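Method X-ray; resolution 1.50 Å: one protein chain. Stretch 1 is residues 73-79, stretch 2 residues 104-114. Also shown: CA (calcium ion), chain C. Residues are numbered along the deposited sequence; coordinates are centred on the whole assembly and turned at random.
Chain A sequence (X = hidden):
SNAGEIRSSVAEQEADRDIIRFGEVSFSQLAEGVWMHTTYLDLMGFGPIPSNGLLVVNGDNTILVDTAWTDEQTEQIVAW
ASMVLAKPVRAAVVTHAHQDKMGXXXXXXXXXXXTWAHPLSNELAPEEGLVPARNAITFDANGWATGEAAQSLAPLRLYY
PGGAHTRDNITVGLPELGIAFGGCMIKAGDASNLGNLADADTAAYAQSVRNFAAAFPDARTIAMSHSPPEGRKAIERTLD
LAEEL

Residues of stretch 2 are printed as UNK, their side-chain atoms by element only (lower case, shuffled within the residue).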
# COMPACT_ATOMS: atom_id res chain seq x y z
N GLN A 73 -17.88 19.12 2.69
CA GLN A 73 -17.27 19.11 4.01
C GLN A 73 -16.36 20.32 4.19
O GLN A 73 -16.28 20.89 5.29
CB GLN A 73 -16.47 17.82 4.21
CG GLN A 73 -17.31 16.56 4.37
CD GLN A 73 -16.49 15.31 4.07
OE1 GLN A 73 -15.35 15.40 3.61
NE2 GLN A 73 -17.07 14.15 4.36
N THR A 74 -15.63 20.69 3.14
CA THR A 74 -14.74 21.83 3.26
C THR A 74 -15.54 23.10 3.51
O THR A 74 -15.15 23.94 4.33
CB THR A 74 -13.88 21.93 2.00
OG1 THR A 74 -13.11 20.72 1.88
CG2 THR A 74 -12.91 23.09 2.09
N GLU A 75 -16.70 23.22 2.87
CA GLU A 75 -17.59 24.34 3.14
C GLU A 75 -18.00 24.37 4.62
O GLU A 75 -18.12 25.45 5.22
CB GLU A 75 -18.84 24.26 2.24
CG GLU A 75 -18.55 24.53 0.78
CD GLU A 75 -19.65 24.03 -0.17
OE1 GLU A 75 -20.71 23.57 0.30
OE2 GLU A 75 -19.44 24.07 -1.39
N GLN A 76 -18.20 23.20 5.22
CA GLN A 76 -18.58 23.18 6.63
C GLN A 76 -17.44 23.65 7.52
O GLN A 76 -17.69 24.33 8.52
CB GLN A 76 -19.06 21.78 7.03
CG GLN A 76 -20.40 21.47 6.38
CD GLN A 76 -20.95 20.11 6.70
OE1 GLN A 76 -20.22 19.19 7.05
NE2 GLN A 76 -22.28 19.97 6.58
N ILE A 77 -16.18 23.31 7.19
CA ILE A 77 -15.06 23.83 7.97
C ILE A 77 -15.02 25.35 7.90
O ILE A 77 -14.85 26.03 8.91
CB ILE A 77 -13.73 23.22 7.50
CG1 ILE A 77 -13.74 21.71 7.66
CG2 ILE A 77 -12.57 23.79 8.30
CD1 ILE A 77 -12.57 21.03 6.92
N VAL A 78 -15.19 25.89 6.69
CA VAL A 78 -15.17 27.34 6.51
C VAL A 78 -16.30 27.98 7.30
O VAL A 78 -16.12 29.04 7.92
CB VAL A 78 -15.25 27.66 5.00
CG1 VAL A 78 -15.42 29.17 4.77
CG2 VAL A 78 -13.96 27.17 4.29
N ALA A 79 -17.47 27.35 7.30
CA ALA A 79 -18.61 27.90 8.04
C ALA A 79 -18.39 27.82 9.55
O ALA A 79 -18.80 28.72 10.28
CB ALA A 79 -19.90 27.17 7.65
N UNK A 104 -12.46 20.02 -2.95
CA UNK A 104 -12.17 20.85 -1.79
C UNK A 104 -11.53 22.19 -2.13
O UNK A 104 -11.87 23.22 -1.53
N UNK A 105 -10.59 22.21 -3.07
CA UNK A 105 -10.01 23.49 -3.50
C UNK A 105 -11.01 24.48 -4.07
O UNK A 105 -10.91 25.68 -3.78
se UNK A 105 -6.68 24.44 -3.08
c UNK A 105 -7.61 22.89 -3.85
c UNK A 105 -7.36 25.75 -4.20
c UNK A 105 -8.88 23.32 -4.52
N UNK A 106 -11.96 24.00 -4.86
CA UNK A 106 -12.99 24.88 -5.41
C UNK A 106 -13.78 25.56 -4.31
O UNK A 106 -14.17 26.73 -4.43
c UNK A 106 -13.92 24.09 -6.33
N UNK A 107 -14.05 24.83 -3.22
CA UNK A 107 -14.77 25.43 -2.10
C UNK A 107 -13.96 26.57 -1.49
O UNK A 107 -14.51 27.61 -1.15
c UNK A 107 -15.08 24.36 -1.03
N UNK A 108 -12.64 26.39 -1.36
CA UNK A 108 -11.85 27.47 -0.79
C UNK A 108 -11.87 28.69 -1.70
O UNK A 108 -11.97 29.83 -1.23
c UNK A 108 -8.80 25.52 0.57
c UNK A 108 -10.94 26.15 1.74
c UNK A 108 -10.42 27.00 -0.55
c UNK A 108 -10.28 25.82 0.40
N UNK A 109 -11.77 28.48 -3.00
CA UNK A 109 -11.76 29.63 -3.90
C UNK A 109 -13.12 30.30 -3.97
O UNK A 109 -13.20 31.53 -4.06
c UNK A 109 -9.83 28.83 -5.26
c UNK A 109 -7.96 27.98 -6.03
c UNK A 109 -11.28 29.20 -5.26
n UNK A 109 -9.24 28.14 -6.29
c UNK A 109 -8.86 29.05 -4.34
n UNK A 109 -7.70 28.51 -4.84
N UNK A 110 -14.20 29.51 -3.89
CA UNK A 110 -15.51 30.12 -3.81
C UNK A 110 -15.67 31.01 -2.60
O UNK A 110 -16.45 31.97 -2.62
N UNK A 111 -14.94 30.71 -1.52
CA UNK A 111 -14.94 31.51 -0.31
C UNK A 111 -13.86 32.59 -0.31
O UNK A 111 -13.62 33.21 0.73
c UNK A 111 -14.76 30.61 0.92
N UNK A 112 -13.19 32.81 -1.45
CA UNK A 112 -12.17 33.85 -1.59
C UNK A 112 -11.02 33.66 -0.62
O UNK A 112 -10.46 34.62 -0.10
c UNK A 112 -12.77 35.25 -1.42
c UNK A 112 -13.41 35.77 -2.69
o UNK A 112 -13.61 35.02 -3.65
n UNK A 112 -13.74 37.06 -2.70
N UNK A 113 -10.68 32.41 -0.34
CA UNK A 113 -9.57 32.10 0.56
C UNK A 113 -8.29 31.96 -0.25
O UNK A 113 -8.25 31.25 -1.25
c UNK A 113 -11.05 31.07 2.29
c UNK A 113 -11.66 29.78 2.86
c UNK A 113 -8.63 30.38 2.14
c UNK A 113 -9.87 30.82 1.35
N UNK A 114 -7.23 32.65 0.21
CA UNK A 114 -5.92 32.57 -0.42
C UNK A 114 -5.30 31.21 -0.12
O UNK A 114 -5.02 30.89 1.03
c UNK A 114 -5.01 33.68 0.12
CA CA C . -22.84 23.15 1.24
O HOH W 1 -21.62 22.29 3.10
O HOH W 2 -22.72 25.39 1.85

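Position 104 has no side-chain atoms. Its backbone O lies 3.8 Å from Thr74 CG2, and its CA is 5.8 Å from the CA of Thr74. An ideal CB here would sit 3.4 Å from Thr74 OG1, an ordinary contact distance. The residue is Gly104.

Position 105 carries three carbons and one selenium in an unbranched chain. CA-to-CB points away from stretch 1, and nothing there is touched. This is Met105, present as selenomethionine.

Position 106 has a single side-chain carbon, out of reach of stretch 1. It is Ala106.

Position 107 also has one carbon, but this one points toward stretch 1. Its CB lies 3.9 Å from Glu75 CG and 4.0 Å from Thr74 CG2. The residue is Ala107. A side chain this short lets the backbones come close: the CA atoms of Glu75 and Ala107 are 6.0 Å apart.

Position 108 has four carbons, forked at the second. CA-to-CB points sideways, but the end of the side chain comes nearer to stretch 1 and meets Thr74 and Val78. This is Leu108. Its CD2 lies 3.7 Å from Thr74 CG2 and 4.1 Å from Val78 CG2.

Position 109 has one carbon followed by a five-membered ring of three carbons and two nitrogens. It does not reach stretch 1. It is His109.

Position 110 has no side-chain atoms and makes no contact. It is Gly110, the last residue of the helix.

Position 111 has one carbon pointing toward stretch 1, with CB 4.2 Å from Val78 CG1. It is Ala111, the first residue to leave helical phi/psi.

Position 112 has two carbons, the second carrying one oxygen and one nitrogen. It is out of reach and exposed. It is Asn112, with positive phi (59°).

Position 113 has four carbons, forked at the first, with one arm two carbons long. It points toward stretch 1 and meets Val78. This is Ile113, whose CD1 lies 3.8 Å from Val78 CG2. Ile113 N donates a hydrogen bond to Leu108 O (3.0 Å).

Position 114 has one carbon and makes no contact. It is Ala114.

The two helices run in broadly the same direction, 38° apart, with axes 8.9 Å apart at closest approach. No hydrogen bond crosses between the stretches. The contact is made by packing and buries 264 Å². Thr74 presents its methyl to Gly104, Ala107 and Leu108, while Val78 packs against Leu108, Ala111 and Ile113. Glu75 lends CG to the contact, and its OE1 binds the calcium ion at 2.4 Å.

Stretch 2 (104-114) GMAALHGANIA
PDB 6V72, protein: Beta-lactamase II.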